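Long-range contacts in ribonucleoside-diphosphate reductase (Pseudomonas aeruginosa, PDB 5IM3), which probably supplies DNA precursors by reducing ribonucleoside diphosphates to deoxyribonucleotides, under allosteric control by bound nucleotides such as dATP: residues A[407-412]-A[424-429]; A[455-460]-A[504-509]. All coordinates share one frame; numbering follows the deposited sequence.

Contact 1: residues A[407-412]-A[424-429]. With DTP (2'-deoxyadenosine 5'-triphosphate), chain G.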
loop_
_atom_site.group_PDB
_atom_site.type_symbol
_atom_site.label_atom_id
_atom_site.label_comp_id
_atom_site.label_asym_id
_atom_site.label_seq_id
_atom_site.Cartn_x
_atom_site.Cartn_y
_atom_site.Cartn_z
ATOM N N THR A 407 26.633 26.573 12.108
ATOM C CA THR A 407 27.705 25.685 11.671
ATOM C C THR A 407 28.908 25.658 12.609
ATOM O O THR A 407 29.475 24.569 12.798
ATOM C CB THR A 407 28.136 26.086 10.256
ATOM O OG1 THR A 407 27.049 25.859 9.349
ATOM C CG2 THR A 407 29.355 25.293 9.796
ATOM N N PRO A 408 29.358 26.769 13.202
ATOM C CA PRO A 408 30.597 26.710 14.002
ATOM C C PRO A 408 30.498 25.839 15.245
ATOM O O PRO A 408 31.542 25.449 15.785
ATOM C CB PRO A 408 30.850 28.181 14.375
ATOM C CG PRO A 408 30.075 28.979 13.378
ATOM C CD PRO A 408 28.866 28.150 13.058
ATOM N N VAL A 409 29.296 25.518 15.711
ATOM C CA VAL A 409 29.119 24.829 16.986
ATOM C C VAL A 409 29.406 23.341 16.802
ATOM O O VAL A 409 28.852 22.697 15.906
ATOM C CB VAL A 409 27.702 25.070 17.532
ATOM C CG1 VAL A 409 27.461 24.281 18.810
ATOM C CG2 VAL A 409 27.486 26.558 17.780
ATOM N N ARG A 410 30.255 22.791 17.671
ATOM C CA ARG A 410 30.775 21.439 17.488
ATOM C C ARG A 410 29.676 20.390 17.630
ATOM O O ARG A 410 28.694 20.571 18.354
ATOM C CB ARG A 410 31.903 21.165 18.481
ATOM C CG ARG A 410 31.501 21.227 19.944
ATOM C CD ARG A 410 32.727 21.151 20.844
ATOM N NE ARG A 410 33.613 22.295 20.643
ATOM C CZ ARG A 410 34.670 22.574 21.397
ATOM N NH1 ARG A 410 34.996 21.789 22.416
ATOM N NH2 ARG A 410 35.403 23.646 21.133
ATOM N N ALA A 411 29.868 19.270 16.936
ATOM C CA ALA A 411 28.814 18.296 16.715
ATOM C C ALA A 411 28.859 17.177 17.755
ATOM O O ALA A 411 29.741 17.118 18.613
ATOM C CB ALA A 411 28.928 17.718 15.305
ATOM N N LEU A 412 27.883 16.273 17.665
ATOM C CA LEU A 412 27.844 15.101 18.529
ATOM C C LEU A 412 29.182 14.378 18.498
ATOM O O LEU A 412 29.763 14.165 17.431
ATOM C CB LEU A 412 26.723 14.155 18.087
ATOM C CG LEU A 412 26.618 12.828 18.850
ATOM C CD1 LEU A 412 26.162 13.057 20.286
ATOM C CD2 LEU A 412 25.688 11.859 18.135
ATOM N N GLN A 424 26.762 16.822 22.791
ATOM C CA GLN A 424 25.596 16.242 22.142
ATOM C C GLN A 424 25.218 16.975 20.865
ATOM O O GLN A 424 24.196 16.646 20.255
ATOM C CB GLN A 424 24.408 16.232 23.110
ATOM C CG GLN A 424 24.658 15.401 24.357
ATOM C CD GLN A 424 25.142 14.002 24.027
ATOM O OE1 GLN A 424 24.509 13.282 23.252
ATOM N NE2 GLN A 424 26.280 13.617 24.598
ATOM N N GLY A 425 26.012 17.955 20.450
ATOM C CA GLY A 425 25.787 18.625 19.194
ATOM C C GLY A 425 24.888 19.836 19.313
ATOM O O GLY A 425 24.576 20.337 20.398
ATOM N N VAL A 426 24.448 20.303 18.145
ATOM C CA VAL A 426 23.774 21.592 18.065
ATOM C C VAL A 426 22.298 21.484 18.425
ATOM O O VAL A 426 21.690 22.470 18.851
ATOM C CB VAL A 426 23.956 22.195 16.660
ATOM C CG1 VAL A 426 25.435 22.346 16.336
ATOM C CG2 VAL A 426 23.265 21.334 15.600
ATOM N N VAL A 427 21.691 20.305 18.257
ATOM C CA VAL A 427 20.232 20.207 18.364
ATOM C C VAL A 427 19.728 20.582 19.752
ATOM O O VAL A 427 18.718 21.294 19.843
ATOM C CB VAL A 427 19.760 18.826 17.892
ATOM C CG1 VAL A 427 18.284 18.617 18.197
ATOM C CG2 VAL A 427 19.991 18.705 16.392
ATOM N N PRO A 428 20.349 20.164 20.857
ATOM C CA PRO A 428 19.845 20.614 22.165
ATOM C C PRO A 428 19.856 22.123 22.329
ATOM O O PRO A 428 19.004 22.669 23.042
ATOM C CB PRO A 428 20.793 19.937 23.161
ATOM C CG PRO A 428 21.282 18.748 22.462
ATOM C CD PRO A 428 21.397 19.141 21.007
ATOM N N PHE A 429 20.809 22.813 21.698
ATOM C CA PHE A 429 20.797 24.267 21.702
ATOM C C PHE A 429 19.716 24.825 20.777
ATOM O O PHE A 429 19.061 25.817 21.101
ATOM C CB PHE A 429 22.177 24.787 21.324
ATOM C CG PHE A 429 23.240 24.432 22.323
ATOM C CD1 PHE A 429 23.109 24.813 23.640
ATOM C CD2 PHE A 429 24.354 23.707 21.954
ATOM C CE1 PHE A 429 24.068 24.488 24.570
ATOM C CE2 PHE A 429 25.321 23.377 22.883
ATOM C CZ PHE A 429 25.178 23.770 24.191
HETATM P PG DTP G . 37.547 24.633 24.290
HETATM O O1G DTP G . 37.194 23.208 24.549
HETATM O O2G DTP G . 39.024 24.835 23.944
HETATM O O3G DTP G . 36.716 25.239 23.160
HETATM P PB DTP G . 36.158 26.674 25.776
HETATM O O1B DTP G . 35.964 27.414 24.515
HETATM O O2B DTP G . 36.586 27.617 26.900
HETATM O O3B DTP G . 37.265 25.548 25.562
HETATM P PA DTP G . 33.358 26.328 25.767
HETATM O O1A DTP G . 33.571 27.425 24.839
HETATM O O2A DTP G . 32.571 26.853 26.945
HETATM O O3A DTP G . 34.824 25.929 26.225
HETATM O "O5'" DTP G . 32.568 25.168 25.048
HETATM C "C5'" DTP G . 32.914 24.710 23.724
HETATM C "C4'" DTP G . 31.775 23.901 23.155
HETATM O "O4'" DTP G . 31.371 22.900 24.115
HETATM C "C3'" DTP G . 30.518 24.693 22.792
HETATM O "O3'" DTP G . 29.968 24.217 21.563
HETATM C "C2'" DTP G . 29.573 24.409 23.952
HETATM C "C1'" DTP G . 29.986 23.017 24.398
HETATM N N9 DTP G . 29.797 22.772 25.821
HETATM C C8 DTP G . 30.639 23.166 26.826
HETATM N N7 DTP G . 30.210 22.872 28.030
HETATM C C5 DTP G . 29.004 22.227 27.800
HETATM C C6 DTP G . 28.057 21.651 28.666
HETATM N N6 DTP G . 28.180 21.634 29.995
HETATM N N1 DTP G . 26.968 21.077 28.111
HETATM C C2 DTP G . 26.845 21.081 26.780
HETATM N N3 DTP G . 27.669 21.595 25.863
HETATM C C4 DTP G . 28.739 22.158 26.443
#

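Contact 2: residues A[455-460]-A[504-509]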
loop_
_atom_site.group_PDB
_atom_site.type_symbol
_atom_site.label_atom_id
_atom_site.label_comp_id
_atom_site.label_asym_id
_atom_site.label_seq_id
_atom_site.Cartn_x
_atom_site.Cartn_y
_atom_site.Cartn_z
ATOM N N GLU A 455 25.894 23.826 7.653
ATOM C CA GLU A 455 26.652 23.440 6.474
ATOM C C GLU A 455 26.641 21.920 6.311
ATOM O O GLU A 455 26.528 21.171 7.286
ATOM C CB GLU A 455 28.085 23.971 6.575
ATOM C CG GLU A 455 28.804 24.110 5.242
ATOM C CD GLU A 455 29.980 25.066 5.308
ATOM O OE1 GLU A 455 29.912 26.052 6.077
ATOM O OE2 GLU A 455 30.973 24.839 4.587
ATOM N N THR A 456 26.763 21.469 5.055
ATOM C CA THR A 456 26.389 20.101 4.695
ATOM C C THR A 456 27.385 19.040 5.162
ATOM O O THR A 456 27.027 17.857 5.200
ATOM C CB THR A 456 26.205 19.996 3.177
ATOM O OG1 THR A 456 25.443 21.116 2.710
ATOM C CG2 THR A 456 25.463 18.720 2.817
ATOM N N TRP A 457 28.612 19.419 5.511
ATOM C CA TRP A 457 29.569 18.475 6.078
ATOM C C TRP A 457 29.478 18.384 7.598
ATOM O O TRP A 457 30.183 17.567 8.200
ATOM C CB TRP A 457 31.002 18.850 5.676
ATOM C CG TRP A 457 31.369 20.282 5.943
ATOM C CD1 TRP A 457 31.435 21.294 5.028
ATOM C CD2 TRP A 457 31.724 20.862 7.206
ATOM N NE1 TRP A 457 31.808 22.463 5.640
ATOM C CE2 TRP A 457 31.989 22.227 6.977
ATOM C CE3 TRP A 457 31.840 20.361 8.504
ATOM C CZ2 TRP A 457 32.366 23.096 7.998
ATOM C CZ3 TRP A 457 32.215 21.228 9.521
ATOM C CH2 TRP A 457 32.474 22.579 9.260
ATOM N N HIS A 458 28.634 19.198 8.228
ATOM C CA HIS A 458 28.511 19.187 9.679
ATOM C C HIS A 458 28.016 17.827 10.159
ATOM O O HIS A 458 27.073 17.259 9.601
ATOM C CB HIS A 458 27.551 20.290 10.122
ATOM C CG HIS A 458 27.640 20.635 11.576
ATOM N ND1 HIS A 458 27.071 19.858 12.563
ATOM C CD2 HIS A 458 28.208 21.688 12.209
ATOM C CE1 HIS A 458 27.295 20.413 13.741
ATOM N NE2 HIS A 458 27.981 21.525 13.553
ATOM N N LEU A 459 28.653 17.308 11.208
ATOM C CA LEU A 459 28.365 15.948 11.649
ATOM C C LEU A 459 26.947 15.775 12.179
ATOM O O LEU A 459 26.455 14.642 12.229
ATOM C CB LEU A 459 29.374 15.516 12.714
ATOM C CG LEU A 459 30.293 14.382 12.268
ATOM C CD1 LEU A 459 31.318 14.102 13.345
ATOM C CD2 LEU A 459 29.492 13.131 11.955
ATOM N N ASP A 460 26.274 16.856 12.563
ATOM C CA ASP A 460 24.889 16.775 13.005
ATOM C C ASP A 460 23.896 16.943 11.858
ATOM O O ASP A 460 22.689 17.033 12.109
ATOM C CB ASP A 460 24.614 17.827 14.086
ATOM C CG ASP A 460 25.392 17.571 15.369
ATOM O OD1 ASP A 460 25.725 16.403 15.656
ATOM O OD2 ASP A 460 25.661 18.550 16.094
ATOM N N PHE A 504 32.287 16.094 9.282
ATOM C CA PHE A 504 33.257 16.457 10.303
ATOM C C PHE A 504 32.572 17.272 11.390
ATOM O O PHE A 504 31.535 17.902 11.164
ATOM C CB PHE A 504 34.413 17.300 9.740
ATOM C CG PHE A 504 35.198 16.631 8.653
ATOM C CD1 PHE A 504 36.166 15.689 8.957
ATOM C CD2 PHE A 504 34.998 16.973 7.327
ATOM C CE1 PHE A 504 36.902 15.086 7.956
ATOM C CE2 PHE A 504 35.727 16.370 6.321
ATOM C CZ PHE A 504 36.683 15.430 6.636
ATOM N N SER A 505 33.159 17.264 12.551
ATOM C CA SER A 505 32.751 18.272 13.522
ATOM C C SER A 505 33.562 19.549 13.313
ATOM O O SER A 505 34.776 19.481 13.104
ATOM C CB SER A 505 32.949 17.779 14.948
ATOM O OG SER A 505 32.637 18.808 15.873
ATOM N N PRO A 506 32.935 20.726 13.358
ATOM C CA PRO A 506 33.695 21.957 13.086
ATOM C C PRO A 506 34.863 22.174 14.032
ATOM O O PRO A 506 35.838 22.827 13.644
ATOM C CB PRO A 506 32.637 23.063 13.225
ATOM C CG PRO A 506 31.549 22.461 14.029
ATOM C CD PRO A 506 31.527 21.010 13.673
ATOM N N SER A 507 34.805 21.644 15.257
ATOM C CA SER A 507 35.910 21.824 16.196
ATOM C C SER A 507 37.189 21.144 15.722
ATOM O O SER A 507 38.280 21.558 16.125
ATOM C CB SER A 507 35.524 21.302 17.580
ATOM O OG SER A 507 35.059 19.967 17.516
ATOM N N ASP A 508 37.083 20.114 14.884
ATOM C CA ASP A 508 38.259 19.519 14.265
ATOM C C ASP A 508 38.671 20.217 12.976
ATOM O O ASP A 508 39.818 20.057 12.541
ATOM C CB ASP A 508 38.010 18.038 13.967
ATOM C CG ASP A 508 37.888 17.200 15.225
ATOM O OD1 ASP A 508 38.775 17.297 16.102
ATOM O OD2 ASP A 508 36.898 16.446 15.340
ATOM N N VAL A 509 37.774 20.981 12.360
ATOM C CA VAL A 509 38.057 21.656 11.098
ATOM C C VAL A 509 37.560 23.095 11.200
ATOM O O VAL A 509 36.722 23.522 10.395
ATOM C CB VAL A 509 37.410 20.908 9.920
ATOM C CG1 VAL A 509 38.088 19.550 9.720
ATOM C CG2 VAL A 509 35.907 20.720 10.145
#

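Contact 1: residues A[407-412]-A[424-429]
V409 and V426 meet methyl to methyl because V409 holds CG1 anti to its backbone N (chi1 176°) while V426 holds CG1 anti to its carbonyl carbon (chi1 -58°); the two CG1 atoms lie 3.7 Å apart and the side chains cross obliquely. V426 CG1 also packs on V409 O at 3.5 Å. F429 adds a looser touch, its CD2 4.5 Å from V409 CG1. Where the backbones come closest, G425 CA-H points at R410 O (CA to O 3.6 Å), and G425 has backbone angles that call for glycine; its CA also lies 3.5 Å from L412 N. Farther out, L412 CD1 rests against Q424 OE1 at 3.4 Å, an apolar methyl beside an amide oxygen at the exposed end.

The buried end lines the dATP site at the subunit interface, consistent with the specificity site of this family. The R410 side chain leaves its CA pointing away from 424-429 and lays one face of its guanidinium over the deoxyribose side of the nucleotide, with DTP C5' above its centre. NH2 donates to DTP O3G at 2.9 Å and NH1 makes a weak bond to DTP O1G, while NE forms a salt bridge with D380. F429 CZ comes within 3.7 Å of DTP N3, which lies near the plane of the ring at its edge, and V409 CG1 is just as close to DTP O3'. The guanidinium is thus placed between the gamma-phosphate and D380, and would be expected to offset negative charge on both, while the apolar V409 and F429 border the sugar and base.

Contact 2: residues A[455-460]-A[504-509]
W457 and L459 grip F504 through its main chain. F504 N donates to W457 O at 2.8 Å, and F504 O accepts a weaker, more bent bond from L459 N at 2.9 Å. These two bonds form a single beta bridge centred on H458 and F504, without extending into a longer strand pairing. F504 O also lies in the plane of the W457 ring at its edge, 3.6 Å from CE3.

The benzo end of the W457 indole runs on past F504 O to P506 and V509. CH2 packs on P506 CB, and CZ3 meets V509 CG2 tip to tip at 3.8 Å. At the other end of the ring, NE1 gives a weak bond to E455 OE2 (2.7 Å), a carboxylate oxygen that also pairs with K566, while E455 OE1 is bonded to H513. Both carboxylate oxygens of this buried acid are therefore engaged, and E455 CB sits over one face of the indole.

H458 is satisfied at both ring nitrogens: ND1 accepts D460 N at 3.1 Å, from a donor tilted 16° out of the imidazole plane, and NE2 bonds to V409 O. The same NE2 side packs obliquely against P506 CD at 3.6 Å. S505 OG is linked to S507 OG and to S414 OG, and to A411 N as well, so the hydroxyl ties 504-509 to the loop that holds A411 and S414.

In the barrel domain, the contact joins the loop leaving strand 450-455, ahead of helix 461-465, to the loop leaving strand 500-504. Helix 517-532 borders both: F520 touches E455, Y527 touches F504 and V509, and A531 touches F504.

How the contacts relate
Contacts 1 and 2 form one continuous piece of the barrel domain, their centres about 9 Å apart. Besides the bond from H458 NE2 to V409 O (2.8 Å), residues 407-412 are joined to 455-460 by T407 OG1 and E455 N (2.9 Å). The D460 carboxylate bridges both halves of contact 1, OD1 taking L412 N and OD2 taking V426 N. Contact 1 supplies direct dATP contacts, whereas contact 2 lies behind it as a second shell: the side chain of P506 is about 8 Å from the nucleotide, and that of S505 about 4 Å from that of R410. K397 and V440 of the second subunit add hydrogen bonds to the nucleotide.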